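Long-range contact in type I site-specific restriction-modification system, R (Restriction) subunit (Vibrio vulnificus, PDB 3H1T), which probably uses ATP binding and hydrolysis to act on DNA as the restriction subunit of a type I enzyme, here its N-terminal fragment with both helicase-like domains: residues Thr430-Phe439 / Leu462-Tyr473. Residues are numbered along the deposited sequence; the frame is centred on the assembly and turned at random.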
ATOM      1  N   THR A 430     -16.151  26.319   2.502  1.00 29.16           N
ATOM      2  CA  THR A 430     -15.417  27.548   2.798  1.00 30.57           C
ATOM      3  C   THR A 430     -15.445  27.893   4.277  1.00 30.55           C
ATOM      4  O   THR A 430     -14.422  28.284   4.842  1.00 32.53           O
ATOM      5  CB  THR A 430     -15.974  28.749   1.984  1.00 33.61           C
ATOM      6  OG1 THR A 430     -15.742  28.517   0.587  1.00 34.16           O
ATOM      7  CG2 THR A 430     -15.291  30.060   2.404  1.00 32.60           C
ATOM      8  N   ASP A 431     -16.616  27.762   4.898  1.00 32.24           N
ATOM      9  CA  ASP A 431     -16.758  28.056   6.328  1.00 31.56           C
ATOM     10  C   ASP A 431     -15.930  27.055   7.102  1.00 30.03           C
ATOM     11  O   ASP A 431     -15.245  27.413   8.056  1.00 30.04           O
ATOM     12  CB  ASP A 431     -18.217  27.946   6.776  1.00 52.30           C
ATOM     13  CG  ASP A 431     -19.055  29.146   6.365  1.00 57.74           C
ATOM     14  OD1 ASP A 431     -18.491  30.174   5.924  1.00 58.76           O
ATOM     15  OD2 ASP A 431     -20.297  29.056   6.513  1.00 63.60           O
ATOM     16  N   PHE A 432     -15.989  25.796   6.676  1.00 35.54           N
ATOM     17  CA  PHE A 432     -15.232  24.733   7.319  1.00 36.75           C
ATOM     18  C   PHE A 432     -13.757  25.106   7.279  1.00 37.79           C
ATOM     19  O   PHE A 432     -13.093  25.164   8.309  1.00 38.53           O
ATOM     20  CB  PHE A 432     -15.484  23.390   6.606  1.00 29.08           C
ATOM     21  CG  PHE A 432     -14.532  22.297   7.012  1.00 29.71           C
ATOM     22  CD1 PHE A 432     -13.277  22.190   6.408  1.00 30.21           C
ATOM     23  CD2 PHE A 432     -14.877  21.379   8.003  1.00 29.00           C
ATOM     24  CE1 PHE A 432     -12.381  21.184   6.783  1.00 30.42           C
ATOM     25  CE2 PHE A 432     -13.988  20.369   8.389  1.00 29.75           C
ATOM     26  CZ  PHE A 432     -12.732  20.272   7.776  1.00 29.20           C
HETATM   27  N   MSE A 433     -13.243  25.375   6.089  1.00 35.27           N
HETATM   28  CA  MSE A 433     -11.842  25.746   5.955  1.00 36.19           C
HETATM   29  C   MSE A 433     -11.471  27.017   6.725  1.00 37.98           C
HETATM   30  O   MSE A 433     -10.343  27.147   7.203  1.00 38.57           O
HETATM   31  CB  MSE A 433     -11.487  25.892   4.471  1.00 43.94           C
HETATM   32  CG  MSE A 433     -11.575  24.567   3.719  1.00 48.03           C
HETATM   33 SE   MSE A 433     -11.008  24.607   1.856  1.00 57.32          SE
HETATM   34  CE  MSE A 433      -9.091  24.820   2.145  1.00 49.67           C
ATOM     35  N   LYS A 434     -12.408  27.952   6.847  1.00 39.98           N
ATOM     36  CA  LYS A 434     -12.153  29.189   7.573  1.00 42.12           C
ATOM     37  C   LYS A 434     -11.977  28.883   9.057  1.00 42.61           C
ATOM     38  O   LYS A 434     -11.178  29.531   9.743  1.00 42.90           O
ATOM     39  CB  LYS A 434     -13.292  30.214   7.333  1.00 33.60           C
ATOM     40  CG  LYS A 434     -13.084  31.063   6.067  1.00 33.51           C
ATOM     41  CD  LYS A 434     -14.247  32.016   5.752  1.00 32.58           C
ATOM     42  CE  LYS A 434     -13.841  33.018   4.659  1.00 33.41           C
ATOM     43  NZ  LYS A 434     -14.996  33.792   4.097  1.00 32.45           N
ATOM     44  N   ARG A 435     -12.691  27.878   9.555  1.00 43.93           N
ATOM     45  CA  ARG A 435     -12.563  27.535  10.957  1.00 44.29           C
ATOM     46  C   ARG A 435     -11.452  26.528  11.213  1.00 45.43           C
ATOM     47  O   ARG A 435     -11.176  26.223  12.364  1.00 47.90           O
ATOM     48  CB  ARG A 435     -13.896  27.011  11.526  1.00 47.25           C
ATOM     49  CG  ARG A 435     -14.293  25.619  11.081  1.00 49.65           C
ATOM     50  CD  ARG A 435     -15.594  25.179  11.722  1.00 48.83           C
ATOM     51  NE  ARG A 435     -16.757  25.789  11.097  1.00 51.39           N
ATOM     52  CZ  ARG A 435     -17.499  25.196  10.167  1.00 49.85           C
ATOM     53  NH1 ARG A 435     -17.193  23.974   9.756  1.00 49.40           N
ATOM     54  NH2 ARG A 435     -18.552  25.819   9.657  1.00 47.77           N
ATOM     55  N   THR A 436     -10.787  26.045  10.163  1.00 40.66           N
ATOM     56  CA  THR A 436      -9.714  25.066  10.351  1.00 38.37           C
ATOM     57  C   THR A 436      -8.342  25.450   9.797  1.00 36.67           C
ATOM     58  O   THR A 436      -7.390  25.568  10.550  1.00 37.86           O
ATOM     59  CB  THR A 436     -10.109  23.693   9.765  1.00 37.86           C
ATOM     60  OG1 THR A 436     -10.482  23.849   8.387  1.00 37.88           O
ATOM     61  CG2 THR A 436     -11.279  23.104  10.547  1.00 35.23           C
ATOM     62  N   ASP A 437      -8.238  25.612   8.482  1.00 41.58           N
ATOM     63  CA  ASP A 437      -6.976  25.995   7.838  1.00 40.19           C
ATOM     64  C   ASP A 437      -7.276  26.353   6.382  1.00 40.23           C
ATOM     65  O   ASP A 437      -7.488  25.467   5.536  1.00 40.50           O
ATOM     66  CB  ASP A 437      -5.950  24.840   7.923  1.00 38.90           C
ATOM     67  CG  ASP A 437      -4.564  25.218   7.377  1.00 39.93           C
ATOM     68  OD1 ASP A 437      -4.301  26.423   7.175  1.00 40.90           O
ATOM     69  OD2 ASP A 437      -3.726  24.309   7.159  1.00 38.87           O
ATOM     70  N   ARG A 438      -7.310  27.653   6.094  1.00 36.34           N
ATOM     71  CA  ARG A 438      -7.602  28.127   4.745  1.00 34.71           C
ATOM     72  C   ARG A 438      -6.580  27.723   3.687  1.00 34.96           C
ATOM     73  O   ARG A 438      -6.850  27.847   2.491  1.00 34.68           O
ATOM     74  CB  ARG A 438      -7.769  29.643   4.736  1.00 31.88           C
ATOM     75  CG  ARG A 438      -8.776  30.137   5.745  1.00 33.50           C
ATOM     76  CD  ARG A 438      -9.152  31.559   5.458  1.00 33.88           C
ATOM     77  NE  ARG A 438      -9.918  31.673   4.217  1.00 35.13           N
ATOM     78  CZ  ARG A 438     -10.159  32.827   3.603  1.00 36.16           C
ATOM     79  NH1 ARG A 438      -9.684  33.958   4.113  1.00 34.35           N
ATOM     80  NH2 ARG A 438     -10.887  32.854   2.497  1.00 37.83           N
ATOM     81  N   PHE A 439      -5.415  27.245   4.113  1.00 25.97           N
ATOM     82  CA  PHE A 439      -4.410  26.822   3.153  1.00 26.35           C
ATOM     83  C   PHE A 439      -4.136  25.328   3.160  1.00 27.13           C
ATOM     84  O   PHE A 439      -3.116  24.876   2.649  1.00 26.32           O
ATOM     85  CB  PHE A 439      -3.105  27.596   3.342  1.00 35.02           C
ATOM     86  CG  PHE A 439      -3.123  28.946   2.705  1.00 35.88           C
ATOM     87  CD1 PHE A 439      -3.759  30.011   3.325  1.00 35.92           C
ATOM     88  CD2 PHE A 439      -2.567  29.138   1.448  1.00 34.66           C
ATOM     89  CE1 PHE A 439      -3.848  31.256   2.700  1.00 36.69           C
ATOM     90  CE2 PHE A 439      -2.653  30.385   0.807  1.00 34.59           C
ATOM     91  CZ  PHE A 439      -3.292  31.441   1.436  1.00 36.34           C
ATOM     92  N   LEU A 462     -16.087  32.906  -3.181  1.00 34.70           N
ATOM     93  CA  LEU A 462     -16.335  32.810  -1.746  1.00 32.91           C
ATOM     94  C   LEU A 462     -15.039  33.133  -0.998  1.00 32.94           C
ATOM     95  O   LEU A 462     -15.061  33.507   0.171  1.00 33.47           O
ATOM     96  CB  LEU A 462     -16.751  31.389  -1.361  1.00 29.33           C
ATOM     97  CG  LEU A 462     -18.187  30.946  -1.055  1.00 29.88           C
ATOM     98  CD1 LEU A 462     -19.042  32.164  -0.756  1.00 27.56           C
ATOM     99  CD2 LEU A 462     -18.747  30.161  -2.227  1.00 27.36           C
ATOM    100  N   ASN A 463     -13.907  32.969  -1.677  1.00 30.29           N
ATOM    101  CA  ASN A 463     -12.599  33.224  -1.065  1.00 29.91           C
ATOM    102  C   ASN A 463     -11.826  34.278  -1.852  1.00 30.46           C
ATOM    103  O   ASN A 463     -10.592  34.231  -1.935  1.00 31.46           O
ATOM    104  CB  ASN A 463     -11.788  31.926  -1.018  1.00 30.30           C
ATOM    105  CG  ASN A 463     -12.493  30.826  -0.249  1.00 29.55           C
ATOM    106  OD1 ASN A 463     -12.361  30.719   0.972  1.00 30.50           O
ATOM    107  ND2 ASN A 463     -13.268  30.015  -0.962  1.00 24.66           N
ATOM    108  N   SER A 464     -12.560  35.240  -2.409  1.00 35.41           N
ATOM    109  CA  SER A 464     -11.963  36.300  -3.213  1.00 37.62           C
ATOM    110  C   SER A 464     -10.972  37.152  -2.457  1.00 37.44           C
ATOM    111  O   SER A 464     -10.192  37.883  -3.077  1.00 37.63           O
ATOM    112  CB  SER A 464     -13.038  37.187  -3.818  1.00 34.16           C
ATOM    113  OG  SER A 464     -13.675  37.926  -2.802  1.00 35.27           O
ATOM    114  N   ASP A 465     -10.992  37.082  -1.128  1.00 36.29           N
ATOM    115  CA  ASP A 465     -10.019  37.841  -0.359  1.00 35.55           C
ATOM    116  C   ASP A 465      -8.682  37.159  -0.570  1.00 37.69           C
ATOM    117  O   ASP A 465      -7.639  37.806  -0.566  1.00 39.35           O
ATOM    118  CB  ASP A 465     -10.368  37.883   1.131  1.00 44.91           C
ATOM    119  CG  ASP A 465     -10.505  36.507   1.750  1.00 45.81           C
ATOM    120  OD1 ASP A 465     -11.112  35.617   1.113  1.00 45.32           O
ATOM    121  OD2 ASP A 465     -10.015  36.336   2.893  1.00 46.10           O
ATOM    122  N   LEU A 466      -8.699  35.842  -0.766  1.00 36.51           N
ATOM    123  CA  LEU A 466      -7.446  35.129  -1.003  1.00 35.93           C
ATOM    124  C   LEU A 466      -7.136  35.096  -2.494  1.00 35.08           C
ATOM    125  O   LEU A 466      -5.965  35.089  -2.890  1.00 33.87           O
ATOM    126  CB  LEU A 466      -7.521  33.702  -0.468  1.00 43.79           C
ATOM    127  CG  LEU A 466      -7.651  33.574   1.043  1.00 43.91           C
ATOM    128  CD1 LEU A 466      -7.575  32.093   1.447  1.00 43.50           C
ATOM    129  CD2 LEU A 466      -6.521  34.374   1.697  1.00 42.51           C
ATOM    130  N   SER A 467      -8.187  35.049  -3.317  1.00 34.44           N
ATOM    131  CA  SER A 467      -8.045  35.025  -4.774  1.00 34.63           C
ATOM    132  C   SER A 467      -7.277  36.251  -5.249  1.00 36.01           C
ATOM    133  O   SER A 467      -6.466  36.173  -6.173  1.00 35.90           O
ATOM    134  CB  SER A 467      -9.418  35.014  -5.449  1.00 41.67           C
ATOM    135  OG  SER A 467     -10.085  33.790  -5.227  1.00 47.85           O
ATOM    136  N   ARG A 468      -7.546  37.383  -4.607  1.00 35.36           N
ATOM    137  CA  ARG A 468      -6.900  38.650  -4.935  1.00 37.56           C
ATOM    138  C   ARG A 468      -5.436  38.673  -4.548  1.00 37.25           C
ATOM    139  O   ARG A 468      -4.696  39.562  -4.959  1.00 38.39           O
ATOM    140  CB  ARG A 468      -7.643  39.795  -4.244  1.00 60.30           C
ATOM    141  CG  ARG A 468      -6.881  41.094  -4.150  1.00 62.40           C
ATOM    142  CD  ARG A 468      -7.744  42.132  -3.483  1.00 66.22           C
ATOM    143  NE  ARG A 468      -8.745  41.509  -2.626  1.00 70.77           N
ATOM    144  CZ  ARG A 468      -9.803  42.151  -2.148  1.00 73.29           C
ATOM    145  NH1 ARG A 468      -9.985  43.435  -2.442  1.00 74.84           N
ATOM    146  NH2 ARG A 468     -10.692  41.513  -1.397  1.00 73.69           N
ATOM    147  N   LYS A 469      -5.010  37.689  -3.769  1.00 35.16           N
ATOM    148  CA  LYS A 469      -3.617  37.620  -3.343  1.00 35.54           C
ATOM    149  C   LYS A 469      -2.944  36.479  -4.089  1.00 34.86           C
ATOM    150  O   LYS A 469      -1.787  36.575  -4.485  1.00 33.78           O
ATOM    151  CB  LYS A 469      -3.546  37.349  -1.847  1.00 64.66           C
ATOM    152  CG  LYS A 469      -2.347  37.957  -1.179  1.00 68.21           C
ATOM    153  CD  LYS A 469      -2.059  37.226   0.102  1.00 72.34           C
ATOM    154  CE  LYS A 469      -0.769  37.716   0.708  1.00 73.01           C
ATOM    155  NZ  LYS A 469      -0.395  36.871   1.870  1.00 75.15           N
ATOM    156  N   HIS A 470      -3.698  35.398  -4.268  1.00 40.70           N
ATOM    157  CA  HIS A 470      -3.234  34.207  -4.966  1.00 37.89           C
ATOM    158  C   HIS A 470      -4.261  33.870  -6.062  1.00 37.97           C
ATOM    159  O   HIS A 470      -5.249  33.193  -5.800  1.00 39.25           O
ATOM    160  CB  HIS A 470      -3.153  33.031  -3.987  1.00 43.49           C
ATOM    161  CG  HIS A 470      -2.272  33.280  -2.799  1.00 43.63           C
ATOM    162  ND1 HIS A 470      -0.898  33.184  -2.859  1.00 44.10           N
ATOM    163  CD2 HIS A 470      -2.571  33.627  -1.524  1.00 44.41           C
ATOM    164  CE1 HIS A 470      -0.388  33.458  -1.670  1.00 43.94           C
ATOM    165  NE2 HIS A 470      -1.382  33.729  -0.844  1.00 45.52           N
ATOM    166  N   PRO A 471      -4.042  34.335  -7.300  1.00 35.57           N
ATOM    167  CA  PRO A 471      -4.978  34.067  -8.397  1.00 32.91           C
ATOM    168  C   PRO A 471      -5.303  32.594  -8.619  1.00 32.68           C
ATOM    169  O   PRO A 471      -6.351  32.261  -9.165  1.00 31.64           O
ATOM    170  CB  PRO A 471      -4.275  34.692  -9.601  1.00 29.60           C
ATOM    171  CG  PRO A 471      -3.570  35.844  -8.965  1.00 30.30           C
ATOM    172  CD  PRO A 471      -2.937  35.174  -7.780  1.00 30.54           C
ATOM    173  N   ASP A 472      -4.416  31.704  -8.183  1.00 31.56           N
ATOM    174  CA  ASP A 472      -4.654  30.285  -8.393  1.00 29.60           C
ATOM    175  C   ASP A 472      -5.015  29.534  -7.124  1.00 29.41           C
ATOM    176  O   ASP A 472      -4.633  28.371  -6.956  1.00 30.32           O
ATOM    177  CB  ASP A 472      -3.429  29.645  -9.044  1.00 33.98           C
ATOM    178  CG  ASP A 472      -2.219  29.626  -8.124  1.00 35.40           C
ATOM    179  OD1 ASP A 472      -2.095  30.534  -7.272  1.00 35.95           O
ATOM    180  OD2 ASP A 472      -1.385  28.712  -8.264  1.00 37.81           O
ATOM    181  N   TYR A 473      -5.736  30.209  -6.231  1.00 23.51           N
ATOM    182  CA  TYR A 473      -6.177  29.622  -4.970  1.00 23.71           C
ATOM    183  C   TYR A 473      -6.989  28.354  -5.251  1.00 25.47           C
ATOM    184  O   TYR A 473      -6.812  27.326  -4.599  1.00 22.38           O
ATOM    185  CB  TYR A 473      -7.040  30.621  -4.209  1.00 27.44           C
ATOM    186  CG  TYR A 473      -7.449  30.124  -2.847  1.00 28.27           C
ATOM    187  CD1 TYR A 473      -6.515  30.016  -1.811  1.00 29.33           C
ATOM    188  CD2 TYR A 473      -8.765  29.742  -2.599  1.00 27.24           C
ATOM    189  CE1 TYR A 473      -6.888  29.528  -0.556  1.00 30.71           C
ATOM    190  CE2 TYR A 473      -9.149  29.266  -1.354  1.00 29.86           C
ATOM    191  CZ  TYR A 473      -8.213  29.156  -0.337  1.00 30.12           C
ATOM    192  OH  TYR A 473      -8.631  28.687   0.888  1.00 31.42           O
TER
HETATM  193  O   HOH W   1     -11.138  29.367   2.773  1.00 37.80           O
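The backbones of Thr-430–Phe-439 and Leu-462–Tyr-473 stay well apart, with CA atoms 7.0 Å apart at Thr-430 and Leu-462 and 9.1 Å at Arg-438 and Leu-466; side chains bridge the gap. Arg-438 forms a two-pronged, end-on salt bridge with Asp-465, guanidinium and carboxylate nearly coplanar: NH1 reaches OD2 at 2.7 Å and NH2 OD1 at 3.1 Å, both almost straight and on syn lone pairs. NH2 also donates to a lone pair of Asn-463 OD1 at 3.0 Å. A water accepts from Arg-438 NE and donates to Asn-463 OD1 and Tyr-473 OH, so partners line the guanidinium edge; Leu-466 CD1 lies over the centre of one face, 3.4 Å from CZ, and Lys-434 CE over the rim of the other. The Tyr-473 hydroxyl donates to a lone pair of Arg-438 O, 2.5 Å from OH, chi1 of -176° swinging CG away from the backbone N. Phe-439 pairs edge-to-face with both other rings of a cluster beside Leu-466, taking the edge of Tyr-473 on its face and turning its own edge, offset, to His-470. Asn-463 ND2 serves Thr-430 OG1 and Leu-459 O; Thr-430 OG1 also bonds to Ala-426 O. In the RecA-like helicase C-terminal domain, the C-terminal part of helix 422-436 thereby meets the crossover from strand 441-446 through helix 449-462 to edge strand 474-476, while selenomethionine Met-433, Phe-439 and Tyr-473 pack on Val-501 just before strand 502-505.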